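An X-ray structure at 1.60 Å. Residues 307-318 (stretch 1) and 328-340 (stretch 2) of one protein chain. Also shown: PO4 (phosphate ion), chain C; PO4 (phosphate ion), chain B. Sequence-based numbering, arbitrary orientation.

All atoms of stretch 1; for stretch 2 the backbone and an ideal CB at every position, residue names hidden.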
ATOM      1  N   ALA A 307       1.531  -1.293  -8.191  1.00 10.26           N
ATOM      2  CA  ALA A 307       1.851   0.010  -8.772  1.00 10.30           C
ATOM      3  C   ALA A 307       2.158  -0.171 -10.239  1.00 10.80           C
ATOM      4  O   ALA A 307       2.958  -1.034 -10.619  1.00 10.82           O
ATOM      5  CB  ALA A 307       3.011   0.669  -8.052  1.00 10.66           C
ATOM      6  N   GLY A 308       1.522   0.656 -11.053  1.00 10.53           N
ATOM      7  CA  GLY A 308       1.668   0.543 -12.493  1.00 10.53           C
ATOM      8  C   GLY A 308       1.740   1.892 -13.168  1.00 10.83           C
ATOM      9  O   GLY A 308       1.578   2.940 -12.525  1.00 10.58           O
ATOM     10  N   GLY A 309       1.969   1.840 -14.475  1.00 10.97           N
ATOM     11  CA  GLY A 309       2.044   3.024 -15.322  1.00 11.34           C
ATOM     12  C   GLY A 309       3.492   3.428 -15.543  1.00 11.81           C
ATOM     13  O   GLY A 309       4.312   3.367 -14.631  1.00 12.17           O
ATOM     14  N   LYS A 310       3.817   3.840 -16.764  1.00 11.65           N
ATOM     15  CA  LYS A 310       5.130   4.399 -17.030  1.00 11.71           C
ATOM     16  C   LYS A 310       5.433   5.562 -16.065  1.00 11.31           C
ATOM     17  O   LYS A 310       6.579   5.765 -15.659  1.00 11.80           O
ATOM     18  CB  LYS A 310       5.228   4.865 -18.486  1.00 11.94           C
ATOM     19  CG  LYS A 310       6.581   5.442 -18.842  1.00 12.87           C
ATOM     20  CD  LYS A 310       6.619   6.951 -18.746  1.00 15.29           C
ATOM     21  CE  LYS A 310       8.051   7.435 -18.832  1.00 15.69           C
ATOM     22  NZ  LYS A 310       8.202   8.899 -18.706  1.00 16.96           N
ATOM     23  N   THR A 311       4.399   6.295 -15.667  1.00 10.98           N
ATOM     24  CA  THR A 311       4.581   7.468 -14.813  1.00 10.85           C
ATOM     25  C   THR A 311       5.137   7.113 -13.431  1.00 10.80           C
ATOM     26  O   THR A 311       5.692   7.972 -12.753  1.00 10.95           O
ATOM     27  CB  THR A 311       3.255   8.245 -14.609  1.00 10.98           C
ATOM     28  OG1 THR A 311       2.266   7.393 -14.003  1.00 11.46           O
ATOM     29  CG2 THR A 311       2.734   8.800 -15.940  1.00 11.96           C
ATOM     30  N   LYS A 312       4.981   5.855 -13.030  1.00 10.89           N
ATOM     31  CA  LYS A 312       5.421   5.394 -11.707  1.00 10.80           C
ATOM     32  C   LYS A 312       6.757   4.649 -11.714  1.00 10.71           C
ATOM     33  O   LYS A 312       7.235   4.221 -10.657  1.00  9.93           O
ATOM     34  CB  LYS A 312       4.335   4.521 -11.059  1.00 11.25           C
ATOM     35  CG  LYS A 312       3.211   5.335 -10.420  1.00 10.34           C
ATOM     36  CD  LYS A 312       2.440   4.527  -9.376  1.00 10.89           C
ATOM     37  CE  LYS A 312       1.307   5.339  -8.777  1.00 10.86           C
ATOM     38  NZ  LYS A 312       0.648   4.614  -7.662  1.00 10.52           N
ATOM     39  N   ALA A 313       7.385   4.522 -12.879  1.00 10.62           N
ATOM     40  CA  ALA A 313       8.633   3.766 -12.978  1.00 10.93           C
ATOM     41  C   ALA A 313       9.697   4.266 -11.990  1.00 10.78           C
ATOM     42  O   ALA A 313      10.353   3.478 -11.321  1.00 11.06           O
ATOM     43  CB  ALA A 313       9.168   3.811 -14.396  1.00 11.38           C
ATOM     44  N   LYS A 314       9.874   5.577 -11.912  1.00 11.29           N
ATOM     45  CA  LYS A 314      10.881   6.148 -11.016  1.00 11.84           C
ATOM     46  C   LYS A 314      10.546   5.890  -9.549  1.00 11.47           C
ATOM     47  O   LYS A 314      11.413   5.500  -8.763  1.00 10.42           O
ATOM     48  CB  LYS A 314      11.031   7.646 -11.264  1.00 12.38           C
ATOM     49  CG  LYS A 314      11.686   7.991 -12.590  1.00 14.13           C
ATOM     50  CD  LYS A 314      11.614   9.475 -12.863  1.00 15.14           C
ATOM     51  CE  LYS A 314      12.670   9.931 -13.858  1.00 18.56           C
ATOM     52  NZ  LYS A 314      12.731   9.094 -15.085  1.00 21.10           N
ATOM     53  N   ALA A 315       9.280   6.084  -9.190  1.00 10.49           N
ATOM     54  CA  ALA A 315       8.845   5.873  -7.802  1.00 10.80           C
ATOM     55  C   ALA A 315       8.996   4.403  -7.413  1.00  9.96           C
ATOM     56  O   ALA A 315       9.438   4.082  -6.305  1.00  9.68           O
ATOM     57  CB  ALA A 315       7.410   6.312  -7.626  1.00 10.19           C
ATOM     58  N   ILE A 316       8.601   3.513  -8.317  1.00 10.20           N
ATOM     59  CA  ILE A 316       8.730   2.068  -8.088  1.00 10.87           C
ATOM     60  C   ILE A 316      10.193   1.687  -7.831  1.00 11.12           C
ATOM     61  O   ILE A 316      10.509   1.007  -6.855  1.00 11.78           O
ATOM     62  CB  ILE A 316       8.154   1.252  -9.266  1.00 10.80           C
ATOM     63  CG1 ILE A 316       6.629   1.407  -9.312  1.00  9.62           C
ATOM     64  CG2 ILE A 316       8.517  -0.220  -9.139  1.00 10.91           C
ATOM     65  CD1 ILE A 316       6.014   0.993 -10.656  1.00 11.24           C
ATOM     66  N   ARG A 317      11.087   2.155  -8.689  1.00 11.69           N
ATOM     67  CA  ARG A 317      12.520   1.890  -8.510  1.00 12.31           C
ATOM     68  C   ARG A 317      13.031   2.371  -7.146  1.00 12.01           C
ATOM     69  O   ARG A 317      13.782   1.673  -6.475  1.00 12.67           O
ATOM     70  CB  ARG A 317      13.330   2.564  -9.617  1.00 12.53           C
ATOM     71  CG  ARG A 317      13.227   1.874 -10.955  1.00 14.05           C
ATOM     72  CD  ARG A 317      13.708   2.779 -12.063  1.00 15.66           C
ATOM     73  NE  ARG A 317      15.052   3.292 -11.799  1.00 18.32           N
ATOM     74  CZ  ARG A 317      15.476   4.508 -12.139  1.00 19.37           C
ATOM     75  NH1 ARG A 317      14.678   5.359 -12.781  1.00 19.56           N
ATOM     76  NH2 ARG A 317      16.712   4.885 -11.844  1.00 20.38           N
ATOM     77  N   ALA A 318      12.611   3.558  -6.736  1.00 12.27           N
ATOM     78  CA  ALA A 318      13.142   4.169  -5.520  1.00 12.08           C
ATOM     79  C   ALA A 318      12.658   3.441  -4.272  1.00 12.56           C
ATOM     80  O   ALA A 318      13.427   3.213  -3.330  1.00 13.16           O
ATOM     81  CB  ALA A 318      12.780   5.636  -5.460  1.00 11.97           C
ATOM     82  N   UNK A 328       5.768  -9.312  -3.282  1.00 13.13           N
ATOM     83  CA  UNK A 328       5.225  -9.578  -4.612  1.00 13.58           C
ATOM     84  C   UNK A 328       4.892  -8.212  -5.201  1.00 13.17           C
ATOM     85  O   UNK A 328       4.189  -7.421  -4.568  1.00 12.48           O
ATOM     86  CB  UNK A 328       4.003 -10.497  -4.567  1.00 13.58           C
ATOM     87  N   UNK A 329       5.381  -7.933  -6.407  1.00 12.26           N
ATOM     88  CA  UNK A 329       5.063  -6.677  -7.084  1.00 12.23           C
ATOM     89  C   UNK A 329       4.068  -6.958  -8.202  1.00 11.46           C
ATOM     90  O   UNK A 329       4.378  -7.701  -9.135  1.00 12.41           O
ATOM     91  CB  UNK A 329       6.325  -6.010  -7.634  1.00 12.23           C
ATOM     92  N   UNK A 330       2.878  -6.378  -8.088  1.00 10.98           N
ATOM     93  CA  UNK A 330       1.882  -6.408  -9.165  1.00 11.15           C
ATOM     94  C   UNK A 330       2.011  -5.091  -9.915  1.00 10.44           C
ATOM     95  O   UNK A 330       1.870  -4.017  -9.332  1.00 11.08           O
ATOM     96  CB  UNK A 330       0.463  -6.613  -8.630  1.00 11.15           C
ATOM     97  N   UNK A 331       2.287  -5.178 -11.207  1.00 10.99           N
ATOM     98  CA  UNK A 331       2.539  -3.995 -12.003  1.00 10.44           C
ATOM     99  C   UNK A 331       2.034  -4.228 -13.428  1.00 10.47           C
ATOM    100  O   UNK A 331       1.362  -5.227 -13.710  1.00 11.20           O
ATOM    101  CB  UNK A 331       4.028  -3.645 -11.999  1.00 10.44           C
ATOM    102  N   UNK A 332       2.350  -3.308 -14.317  1.00 10.50           N
ATOM    103  CA  UNK A 332       1.931  -3.474 -15.709  1.00 10.74           C
ATOM    104  C   UNK A 332       3.094  -3.362 -16.677  1.00 11.85           C
ATOM    105  O   UNK A 332       4.219  -3.061 -16.288  1.00 11.66           O
ATOM    106  CB  UNK A 332       0.866  -2.435 -16.066  1.00 10.74           C
ATOM    107  N   UNK A 333       2.807  -3.661 -17.940  1.00 12.26           N
ATOM    108  CA  UNK A 333       3.814  -3.637 -18.984  1.00 13.59           C
ATOM    109  C   UNK A 333       4.427  -2.256 -19.120  1.00 12.47           C
ATOM    110  O   UNK A 333       5.620  -2.125 -19.362  1.00 13.23           O
ATOM    111  CB  UNK A 333       3.211  -4.081 -20.318  1.00 13.59           C
ATOM    112  N   UNK A 334       3.612  -1.220 -18.983  1.00 12.12           N
ATOM    113  CA  UNK A 334       4.114   0.132 -19.185  1.00 11.89           C
ATOM    114  C   UNK A 334       5.186   0.472 -18.149  1.00 12.43           C
ATOM    115  O   UNK A 334       6.234   1.025 -18.483  1.00 12.08           O
ATOM    116  CB  UNK A 334       2.967   1.142 -19.115  1.00 11.89           C
ATOM    117  N   UNK A 335       4.947   0.101 -16.898  1.00 12.00           N
ATOM    118  CA  UNK A 335       5.938   0.343 -15.851  1.00 12.62           C
ATOM    119  C   UNK A 335       7.186  -0.517 -16.054  1.00 12.64           C
ATOM    120  O   UNK A 335       8.305  -0.015 -15.990  1.00 13.27           O
ATOM    121  CB  UNK A 335       5.330   0.067 -14.474  1.00 12.62           C
ATOM    122  N   UNK A 336       6.977  -1.802 -16.307  1.00 13.21           N
ATOM    123  CA  UNK A 336       8.069  -2.747 -16.481  1.00 13.91           C
ATOM    124  C   UNK A 336       8.965  -2.378 -17.663  1.00 14.53           C
ATOM    125  O   UNK A 336      10.185  -2.351 -17.524  1.00 14.50           O
ATOM    126  CB  UNK A 336       7.511  -4.159 -16.671  1.00 13.91           C
ATOM    127  N   UNK A 337       8.371  -2.115 -18.825  1.00 15.37           N
ATOM    128  CA  UNK A 337       9.161  -1.723 -20.001  1.00 15.86           C
ATOM    129  C   UNK A 337      10.034  -0.499 -19.709  1.00 16.29           C
ATOM    130  O   UNK A 337      11.189  -0.441 -20.119  1.00 16.70           O
ATOM    131  CB  UNK A 337       8.237  -1.431 -21.185  1.00 15.86           C
ATOM    132  N   UNK A 338       9.494   0.468 -18.972  1.00 16.22           N
ATOM    133  CA  UNK A 338      10.240   1.680 -18.642  1.00 16.33           C
ATOM    134  C   UNK A 338      11.388   1.394 -17.681  1.00 17.14           C
ATOM    135  O   UNK A 338      12.516   1.848 -17.878  1.00 16.77           O
ATOM    136  CB  UNK A 338       9.303   2.727 -18.035  1.00 16.33           C
ATOM    137  N   UNK A 339      11.104   0.624 -16.641  1.00 17.09           N
ATOM    138  CA  UNK A 339      12.119   0.261 -15.662  1.00 17.46           C
ATOM    139  C   UNK A 339      13.272  -0.527 -16.299  1.00 18.02           C
ATOM    140  O   UNK A 339      14.426  -0.314 -15.951  1.00 17.63           O
ATOM    141  CB  UNK A 339      11.485  -0.557 -14.535  1.00 17.46           C
ATOM    142  N   UNK A 340      12.943  -1.423 -17.229  1.00 18.89           N
ATOM    143  CA  UNK A 340      13.919  -2.353 -17.820  1.00 19.85           C
ATOM    144  C   UNK A 340      14.589  -1.866 -19.103  1.00 20.87           C
ATOM    145  O   UNK A 340      15.355  -2.614 -19.716  1.00 21.28           O
ATOM    146  CB  UNK A 340      13.226  -3.686 -18.111  1.00 19.85           C
TER
HETATM  147  P   PO4 C 402      17.706   1.943  -9.783  1.00 43.98           P
HETATM  148  O1  PO4 C 402      18.440   3.243 -10.004  1.00 46.76           O
HETATM  149  O2  PO4 C 402      17.634   1.097 -11.027  1.00 48.56           O
HETATM  150  O3  PO4 C 402      18.406   1.179  -8.692  1.00 46.44           O
HETATM  151  O4  PO4 C 402      16.305   2.247  -9.335  1.00 48.29           O
HETATM  152  P   PO4 B 401      -1.886   6.529  -5.998  1.00 17.36           P
HETATM  153  O1  PO4 B 401      -0.570   6.807  -6.626  1.00 19.86           O
HETATM  154  O2  PO4 B 401      -2.398   5.174  -6.316  1.00 17.99           O
HETATM  155  O3  PO4 B 401      -1.804   6.795  -4.527  1.00 22.36           O
HETATM  156  O4  PO4 B 401      -2.872   7.543  -6.491  1.00 21.83           O

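Position 328 begins the strand with nothing of stretch 1 near its CB, so the visible atoms set no preference; it is Trp-328. At 329 the CA-to-CB bond points toward stretch 1, yet the ideal CB has no neighbour within 5.5 Å. That leaves room for a sizeable apolar chain reaching for Ile-316. Leu-329 does so, its CD2 4.2 Å from Ile-316 CG2.

Position 330 contributes mainly backbone: its O accepts from Ala-307 N at 3.0 Å, whatever the side chain. The CB lies sideways and many residues would serve; Ile-330 turns its end away.

At 331 the ideal CB sits a tight 3.1 Å from Ala-307 O. A short side chain carrying a donor suits that acceptor, with serine, threonine or cysteine as candidates. Thr-331 donates from OG1 to Ala-307 O at 2.7 Å.

Position 332 precedes a helix and faces Gly-309 N. An acceptor on a short stem is wanted: Asp, Asn, Ser or Thr. Asp-332, with chi1 at p, uses OD1 twice: Asp-332 OD1 accepts from Gly-309 N at 2.9 Å and, as N-cap, from the backbone N of position 335, with 3.0 Å between Asp-332 OD1 and 335 N. One carboxylate oxygen thus ties the loop to the helix start. Gly-308 makes room for it: an ideal CB there would clash, 2.7 Å from Asp-332 OD2.

Position 333 points away and is free by this view; it is Glu-333. At 334 the ideal CB points toward stretch 1, 3.7 Å from Lys-310 N, favouring a small residue. Ala-334 packs its CB against that nitrogen.

Position 335 is hemmed in: its ideal CB is 3.5 Å from Gly-309 O and 4.0 Å from Ile-316 CD1. Alanine is the natural reading, with glycine or serine possible. Ala-335 CB touches Ile-316 CD1 at 4.0 Å.

Positions 336 and 337 receive no direction from stretch 1; they are Ala-336 and Asn-337. At 338 the CB points toward stretch 1, 3.8 Å from Ala-313 CB and 3.9 Å from Lys-310 CG. Lys-310 and Lys-314 supply positive charge, so an aliphatic stem with an acidic or amide end fits. Glu-338 lays CG 3.4 Å from Ala-313 CB. Its OE2 stays 4.3 Å from Lys-310 NZ, beyond a salt bridge; separate waters link OE2 to the NZ atoms of Lys-310 and Lys-314.

At 339 a branched or long apolar chain could reach Ala-313 and Ile-316. Ile-339 places CG1 3.8 Å from Ala-313 CB and CD1 3.8 Å from Ile-316 CG2. Position 340, out of reach, is Leu-340.

Stretch 2 (328-340) WLITDEAAANEIL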
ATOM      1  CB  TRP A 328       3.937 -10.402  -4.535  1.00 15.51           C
ATOM      2  CG  TRP A 328       4.102 -11.847  -4.203  1.00 17.81           C
ATOM      3  CD1 TRP A 328       4.787 -12.375  -3.151  1.00 20.53           C
ATOM      4  CD2 TRP A 328       3.510 -12.954  -4.893  1.00 20.04           C
ATOM      5  NE1 TRP A 328       4.690 -13.753  -3.165  1.00 21.13           N
ATOM      6  CE2 TRP A 328       3.912 -14.127  -4.225  1.00 20.18           C
ATOM      7  CE3 TRP A 328       2.700 -13.067  -6.025  1.00 20.59           C
ATOM      8  CZ2 TRP A 328       3.520 -15.392  -4.642  1.00 19.78           C
ATOM      9  CZ3 TRP A 328       2.311 -14.337  -6.438  1.00 19.95           C
ATOM     10  CH2 TRP A 328       2.725 -15.474  -5.748  1.00 19.99           C
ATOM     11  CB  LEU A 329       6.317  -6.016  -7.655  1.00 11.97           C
ATOM     12  CG  LEU A 329       6.090  -4.770  -8.524  1.00 13.02           C
ATOM     13  CD1 LEU A 329       5.436  -3.644  -7.733  1.00 13.23           C
ATOM     14  CD2 LEU A 329       7.392  -4.294  -9.137  1.00 13.24           C
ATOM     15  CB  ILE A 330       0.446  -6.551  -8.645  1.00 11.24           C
ATOM     16  CG1 ILE A 330       0.323  -7.847  -7.837  1.00 11.71           C
ATOM     17  CG2 ILE A 330      -0.542  -6.505  -9.817  1.00 11.29           C
ATOM     18  CD1 ILE A 330      -0.979  -8.028  -7.121  1.00 11.53           C
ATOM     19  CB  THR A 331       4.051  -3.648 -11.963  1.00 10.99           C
ATOM     20  OG1 THR A 331       4.283  -2.341 -12.508  1.00 10.64           O
ATOM     21  CG2 THR A 331       4.910  -4.701 -12.668  1.00 11.42           C
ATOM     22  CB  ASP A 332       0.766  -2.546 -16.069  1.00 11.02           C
ATOM     23  CG  ASP A 332       1.070  -1.076 -15.859  1.00  9.94           C
ATOM     24  OD1 ASP A 332       2.252  -0.692 -15.798  1.00 12.58           O
ATOM     25  OD2 ASP A 332       0.098  -0.293 -15.773  1.00 11.74           O
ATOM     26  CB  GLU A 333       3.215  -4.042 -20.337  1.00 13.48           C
ATOM     27  CG  GLU A 333       2.934  -5.526 -20.495  1.00 15.94           C
ATOM     28  CD  GLU A 333       2.526  -5.891 -21.928  1.00 16.86           C
ATOM     29  OE1 GLU A 333       1.478  -5.398 -22.398  1.00 17.88           O
ATOM     30  OE2 GLU A 333       3.254  -6.670 -22.587  1.00 23.02           O
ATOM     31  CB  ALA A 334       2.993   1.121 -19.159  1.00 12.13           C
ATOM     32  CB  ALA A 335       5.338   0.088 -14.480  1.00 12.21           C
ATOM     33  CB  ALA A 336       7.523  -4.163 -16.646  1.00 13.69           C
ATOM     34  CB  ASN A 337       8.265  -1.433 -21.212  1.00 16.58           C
ATOM     35  CG  ASN A 337       7.647  -2.685 -21.815  1.00 17.39           C
ATOM     36  OD1 ASN A 337       8.158  -3.798 -21.655  1.00 19.90           O
ATOM     37  ND2 ASN A 337       6.545  -2.500 -22.535  1.00 18.16           N
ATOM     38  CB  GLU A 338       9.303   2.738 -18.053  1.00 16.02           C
ATOM     39  CG  GLU A 338       9.993   4.025 -17.637  1.00 15.64           C
ATOM     40  CD  GLU A 338      10.546   4.841 -18.799  1.00 16.20           C
ATOM     41  OE1 GLU A 338      10.281   4.520 -19.988  1.00 14.96           O
ATOM     42  OE2 GLU A 338      11.244   5.832 -18.514  1.00 16.15           O
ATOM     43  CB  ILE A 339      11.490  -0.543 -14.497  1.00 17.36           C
ATOM     44  CG1 ILE A 339      10.576   0.369 -13.662  1.00 16.10           C
ATOM     45  CG2 ILE A 339      12.573  -1.162 -13.608  1.00 17.63           C
ATOM     46  CD1 ILE A 339       9.584  -0.362 -12.746  1.00 16.23           C
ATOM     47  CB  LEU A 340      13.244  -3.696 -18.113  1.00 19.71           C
ATOM     48  CG  LEU A 340      12.716  -4.477 -16.910  1.00 19.13           C
ATOM     49  CD1 LEU A 340      11.958  -5.690 -17.402  1.00 18.82           C
ATOM     50  CD2 LEU A 340      13.841  -4.899 -15.984  1.00 19.00           C
TER
HETATM   51  O   HOH W   1      10.958   8.975 -18.698  1.00 77.17           O
HETATM   52  O   HOH W   2      11.108   6.677 -15.957  1.00 22.51           O
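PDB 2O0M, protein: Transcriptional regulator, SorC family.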